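Local atomic coordinates of PlzA (Borrelia burgdorferi, PDB entry 7MIE), a protein that binds the bacterial second messenger cyclic di-GMP through a PilZ domain and probably acts as a receptor in its signalling. Residues K184-K198 and A226-I236. Numbering follows the deposited sequence.
Sequences KIDSDKAFIKFNGAK and AIDLIFSFEFI
A single water gathers Lys-193, Ile-230 and Ser-232 on one face of this antiparallel strand pair: it accepts from Lys-193 NZ (2.7 Å) and donates to Ile-230 O and Ser-232 OG. The lysine chain bends at chi3 and chi4 (-71° and -76°) over the neighbouring strand, laying CE against Ile-230 CG2 and bringing the ammonium to the water. Ser-232 OG is also hydrogen-bonded to Glu-239, whose OE1 also forms a salt bridge with Lys-198 NZ; the same OG lies at the edge of the Phe-191 ring, 3.6 Å from Phe-191 CB.

Two hydrogen-bonded pairs, Phe-191 with Ser-232 and Lys-193 with Ile-230, join the backbones through four N-H...O bonds; Phe-191 N to Ser-232 O is 2.8 Å. Between them, Ile-192 and Phe-231 form a non-hydrogen-bonded pair on the other face, where Ile-192 CD1 approaches the Phe-231 ring edge at CD1 and also touches Leu-229 CD1. At one end, Ile-227 CD1 sits over a face of the Phe-194 ring in a CH-pi contact, 4.0 Å from the centroid. At the other end a second water bridges Lys-189 O and Glu-234 N, and Ile-185 CG2 packs on Phe-233 CE2 (3.7 Å). With chi1 at -167° the Phe-235 ring is carried to the 184-198 segment, where its edge, at CE1, meets Lys-184 O in plane at 3.0 Å.

In the antiparallel beta barrel of the PilZ domain, with the Phe-231 side chain about 9 Å from bound cyclic di-GMP, strand 189-193 also pairs with 198-207 and strand 228-233 with 240-250. Ile-192 and Leu-229 reach across to strand 260-266, whereas Ile-185 and Phe-233 pack against the C-terminal helix 273-283.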
loop_
_atom_site.group_PDB
_atom_site.type_symbol
_atom_site.label_atom_id
_atom_site.label_comp_id
_atom_site.label_asym_id
_atom_site.label_seq_id
_atom_site.Cartn_x
_atom_site.Cartn_y
_atom_site.Cartn_z
ATOM N N LYS A 184 -12.113 8.313 2.469
ATOM C CA LYS A 184 -12.510 8.847 3.768
ATOM C C LYS A 184 -12.125 10.319 3.837
ATOM O O LYS A 184 -11.594 10.766 4.856
ATOM C CB LYS A 184 -11.842 8.086 4.919
ATOM C CG LYS A 184 -12.092 6.586 4.987
ATOM C CD LYS A 184 -13.507 6.193 5.385
ATOM C CE LYS A 184 -13.917 4.824 4.878
ATOM N NZ LYS A 184 -15.343 4.808 4.461
ATOM N N ILE A 185 -12.346 11.050 2.736
ATOM C CA ILE A 185 -12.293 12.507 2.720
ATOM C C ILE A 185 -13.673 13.010 2.312
ATOM O O ILE A 185 -14.422 12.278 1.698
ATOM C CB ILE A 185 -11.203 13.071 1.780
ATOM C CG1 ILE A 185 -11.526 12.836 0.305
ATOM C CG2 ILE A 185 -9.819 12.537 2.149
ATOM C CD1 ILE A 185 -10.640 13.639 -0.635
ATOM N N ASP A 186 -13.975 14.271 2.640
ATOM C CA ASP A 186 -15.342 14.773 2.631
ATOM C C ASP A 186 -15.691 15.367 1.274
ATOM O O ASP A 186 -16.839 15.303 0.822
ATOM C CB ASP A 186 -15.521 15.850 3.706
ATOM C CG ASP A 186 -15.678 15.275 5.101
ATOM O OD1 ASP A 186 -16.066 14.092 5.212
ATOM O OD2 ASP A 186 -15.422 16.015 6.063
ATOM N N SER A 187 -14.702 16.019 0.672
ATOM C CA SER A 187 -14.898 16.728 -0.573
ATOM C C SER A 187 -13.567 16.798 -1.301
ATOM O O SER A 187 -12.548 16.340 -0.780
ATOM C CB SER A 187 -15.419 18.137 -0.326
ATOM O OG SER A 187 -14.331 19.013 -0.064
ATOM N N ASP A 188 -13.638 17.400 -2.493
ATOM C CA ASP A 188 -12.527 17.644 -3.389
ATOM C C ASP A 188 -11.759 18.914 -3.030
ATOM O O ASP A 188 -10.833 19.289 -3.749
ATOM C CB ASP A 188 -13.023 17.645 -4.834
ATOM C CG ASP A 188 -13.905 18.818 -5.241
ATOM O OD1 ASP A 188 -14.350 19.590 -4.354
ATOM O OD2 ASP A 188 -14.125 18.956 -6.444
ATOM N N LYS A 189 -12.134 19.589 -1.935
ATOM C CA LYS A 189 -11.502 20.871 -1.655
ATOM C C LYS A 189 -10.181 20.648 -0.933
ATOM O O LYS A 189 -10.114 19.873 0.011
ATOM C CB LYS A 189 -12.400 21.775 -0.806
ATOM C CG LYS A 189 -13.643 22.309 -1.507
ATOM C CD LYS A 189 -14.239 23.501 -0.785
ATOM C CE LYS A 189 -15.746 23.563 -0.918
ATOM N NZ LYS A 189 -16.385 22.392 -0.270
ATOM N N ALA A 190 -9.137 21.342 -1.394
ATOM C CA ALA A 190 -7.830 21.265 -0.765
ATOM C C ALA A 190 -7.124 22.614 -0.880
ATOM O O ALA A 190 -7.694 23.586 -1.385
ATOM C CB ALA A 190 -6.998 20.161 -1.390
ATOM N N PHE A 191 -5.875 22.638 -0.407
ATOM C CA PHE A 191 -5.057 23.836 -0.388
ATOM C C PHE A 191 -3.671 23.489 -0.902
ATOM O O PHE A 191 -3.179 22.389 -0.653
ATOM C CB PHE A 191 -4.934 24.387 1.037
ATOM C CG PHE A 191 -6.230 24.868 1.640
ATOM C CD1 PHE A 191 -6.824 26.046 1.206
ATOM C CD2 PHE A 191 -6.857 24.147 2.643
ATOM C CE1 PHE A 191 -8.026 26.488 1.745
ATOM C CE2 PHE A 191 -8.054 24.591 3.192
ATOM C CZ PHE A 191 -8.635 25.763 2.746
ATOM N N ILE A 192 -3.071 24.459 -1.596
ATOM C CA ILE A 192 -1.696 24.436 -2.052
ATOM C C ILE A 192 -0.979 25.645 -1.443
ATOM O O ILE A 192 -1.495 26.761 -1.516
ATOM C CB ILE A 192 -1.701 24.457 -3.600
ATOM C CG1 ILE A 192 -2.082 23.088 -4.168
ATOM C CG2 ILE A 192 -0.370 24.929 -4.163
ATOM C CD1 ILE A 192 -1.069 21.998 -3.881
ATOM N N LYS A 193 0.185 25.405 -0.819
ATOM C CA LYS A 193 1.032 26.434 -0.231
ATOM C C LYS A 193 2.406 26.419 -0.895
ATOM O O LYS A 193 3.057 25.376 -0.944
ATOM C CB LYS A 193 1.288 26.133 1.245
ATOM C CG LYS A 193 0.158 26.479 2.199
ATOM C CD LYS A 193 0.579 26.545 3.650
ATOM C CE LYS A 193 0.901 25.189 4.245
ATOM N NZ LYS A 193 -0.322 24.410 4.553
ATOM N N PHE A 194 2.850 27.589 -1.373
ATOM C CA PHE A 194 4.194 27.771 -1.897
ATOM C C PHE A 194 4.469 29.264 -2.049
ATOM O O PHE A 194 3.558 30.028 -2.382
ATOM C CB PHE A 194 4.359 27.077 -3.252
ATOM C CG PHE A 194 3.772 27.816 -4.428
ATOM C CD1 PHE A 194 2.425 27.699 -4.745
ATOM C CD2 PHE A 194 4.569 28.629 -5.223
ATOM C CE1 PHE A 194 1.882 28.386 -5.822
ATOM C CE2 PHE A 194 4.027 29.315 -6.301
ATOM C CZ PHE A 194 2.685 29.194 -6.597
ATOM N N ASN A 195 5.735 29.657 -1.844
ATOM C CA ASN A 195 6.120 31.061 -1.838
ATOM C C ASN A 195 5.247 31.806 -0.831
ATOM O O ASN A 195 4.565 32.756 -1.200
ATOM C CB ASN A 195 5.930 31.730 -3.207
ATOM C CG ASN A 195 7.078 31.533 -4.175
ATOM O OD1 ASN A 195 7.299 30.432 -4.675
ATOM N ND2 ASN A 195 7.783 32.610 -4.486
ATOM N N GLY A 196 5.228 31.324 0.417
ATOM C CA GLY A 196 4.551 31.965 1.537
ATOM C C GLY A 196 3.118 32.424 1.251
ATOM O O GLY A 196 2.693 33.457 1.763
ATOM N N ALA A 197 2.373 31.645 0.457
ATOM C CA ALA A 197 0.966 31.902 0.181
ATOM C C ALA A 197 0.230 30.577 -0.010
ATOM O O ALA A 197 0.761 29.657 -0.629
ATOM C CB ALA A 197 0.819 32.773 -1.045
ATOM N N LYS A 198 -1.014 30.526 0.487
ATOM C CA LYS A 198 -1.852 29.340 0.453
ATOM C C LYS A 198 -3.080 29.587 -0.421
ATOM O O LYS A 198 -3.914 30.422 -0.081
ATOM C CB LYS A 198 -2.304 29.008 1.874
ATOM C CG LYS A 198 -3.044 27.692 2.040
ATOM C CD LYS A 198 -3.528 27.528 3.452
ATOM C CE LYS A 198 -3.400 26.114 3.966
ATOM N NZ LYS A 198 -4.193 25.933 5.202
ATOM N N ALA A 226 10.247 23.670 -11.637
ATOM C CA ALA A 226 9.850 22.921 -10.418
ATOM C C ALA A 226 9.854 23.859 -9.212
ATOM O O ALA A 226 10.689 24.758 -9.129
ATOM C CB ALA A 226 10.762 21.732 -10.210
ATOM N N ILE A 227 8.887 23.650 -8.309
ATOM C CA ILE A 227 8.726 24.412 -7.077
ATOM C C ILE A 227 8.381 23.438 -5.955
ATOM O O ILE A 227 7.774 22.396 -6.213
ATOM C CB ILE A 227 7.609 25.466 -7.205
ATOM C CG1 ILE A 227 6.344 24.875 -7.833
ATOM C CG2 ILE A 227 8.097 26.698 -7.950
ATOM C CD1 ILE A 227 5.051 25.365 -7.216
ATOM N N ASP A 228 8.758 23.813 -4.726
ATOM C CA ASP A 228 8.411 23.089 -3.517
ATOM C C ASP A 228 7.062 23.587 -3.023
ATOM O O ASP A 228 6.798 24.789 -3.046
ATOM C CB ASP A 228 9.393 23.381 -2.384
ATOM C CG ASP A 228 10.584 22.443 -2.305
ATOM O OD1 ASP A 228 10.748 21.589 -3.209
ATOM O OD2 ASP A 228 11.350 22.579 -1.334
ATOM N N LEU A 229 6.224 22.656 -2.545
ATOM C CA LEU A 229 4.910 23.050 -2.080
ATOM C C LEU A 229 4.426 22.130 -0.968
ATOM O O LEU A 229 5.037 21.119 -0.656
ATOM C CB LEU A 229 3.940 23.074 -3.264
ATOM C CG LEU A 229 3.796 21.751 -4.011
ATOM C CD1 LEU A 229 2.785 20.854 -3.301
ATOM C CD2 LEU A 229 3.369 22.003 -5.443
ATOM N N ILE A 230 3.336 22.547 -0.332
ATOM C CA ILE A 230 2.699 21.750 0.693
ATOM C C ILE A 230 1.242 21.606 0.265
ATOM O O ILE A 230 0.553 22.594 -0.000
ATOM C CB ILE A 230 2.870 22.348 2.112
ATOM C CG1 ILE A 230 4.337 22.329 2.553
ATOM C CG2 ILE A 230 1.993 21.607 3.108
ATOM C CD1 ILE A 230 4.684 23.318 3.639
ATOM N N PHE A 231 0.829 20.346 0.089
ATOM C CA PHE A 231 -0.542 20.029 -0.281
ATOM C C PHE A 231 -1.269 19.619 0.983
ATOM O O PHE A 231 -0.759 18.828 1.764
ATOM C CB PHE A 231 -0.517 18.880 -1.303
ATOM C CG PHE A 231 -1.823 18.181 -1.604
ATOM C CD1 PHE A 231 -2.845 18.852 -2.257
ATOM C CD2 PHE A 231 -2.001 16.834 -1.296
ATOM C CE1 PHE A 231 -4.020 18.188 -2.593
ATOM C CE2 PHE A 231 -3.177 16.168 -1.636
ATOM C CZ PHE A 231 -4.183 16.856 -2.274
ATOM N N SER A 232 -2.470 20.167 1.182
ATOM C CA SER A 232 -3.191 19.836 2.390
ATOM C C SER A 232 -4.690 19.816 2.142
ATOM O O SER A 232 -5.213 20.443 1.205
ATOM C CB SER A 232 -2.812 20.800 3.524
ATOM O OG SER A 232 -3.362 22.081 3.272
ATOM N N PHE A 233 -5.365 19.055 2.998
ATOM C CA PHE A 233 -6.816 19.049 3.005
ATOM C C PHE A 233 -7.325 18.687 4.395
ATOM O O PHE A 233 -6.640 18.033 5.175
ATOM C CB PHE A 233 -7.356 18.033 1.996
ATOM C CG PHE A 233 -6.696 16.673 2.060
ATOM C CD1 PHE A 233 -5.550 16.402 1.315
ATOM C CD2 PHE A 233 -7.248 15.644 2.814
ATOM C CE1 PHE A 233 -4.967 15.138 1.351
ATOM C CE2 PHE A 233 -6.667 14.381 2.842
ATOM C CZ PHE A 233 -5.528 14.126 2.106
ATOM N N GLU A 234 -8.575 19.070 4.670
ATOM C CA GLU A 234 -9.158 18.830 5.980
ATOM C C GLU A 234 -9.313 17.330 6.145
ATOM O O GLU A 234 -9.695 16.632 5.206
ATOM C CB GLU A 234 -10.519 19.518 6.102
ATOM C CG GLU A 234 -10.436 21.034 6.041
ATOM C CD GLU A 234 -10.540 21.784 7.362
ATOM O OE1 GLU A 234 -10.956 22.961 7.332
ATOM O OE2 GLU A 234 -10.179 21.209 8.416
ATOM N N PHE A 235 -8.960 16.855 7.333
ATOM C CA PHE A 235 -9.014 15.440 7.640
ATOM C C PHE A 235 -9.056 15.292 9.155
ATOM O O PHE A 235 -8.379 16.042 9.862
ATOM C CB PHE A 235 -7.810 14.720 7.027
ATOM C CG PHE A 235 -7.903 13.213 7.018
ATOM C CD1 PHE A 235 -8.871 12.558 6.271
ATOM C CD2 PHE A 235 -7.019 12.448 7.768
ATOM C CE1 PHE A 235 -8.954 11.175 6.278
ATOM C CE2 PHE A 235 -7.093 11.063 7.757
ATOM C CZ PHE A 235 -8.061 10.429 7.010
ATOM N N ILE A 236 -9.864 14.326 9.607
ATOM C CA ILE A 236 -10.134 14.018 11.005
ATOM C C ILE A 236 -9.735 15.192 11.914
ATOM O O ILE A 236 -8.610 15.150 12.460
ATOM C CB ILE A 236 -9.511 12.662 11.411
ATOM C CG1 ILE A 236 -9.920 11.548 10.442
ATOM C CG2 ILE A 236 -9.866 12.302 12.849
ATOM C CD1 ILE A 236 -11.403 11.523 10.090
HETATM O O HOH W 1 -9.998 20.277 2.692
HETATM O O HOH W 2 -0.997 23.643 2.043
#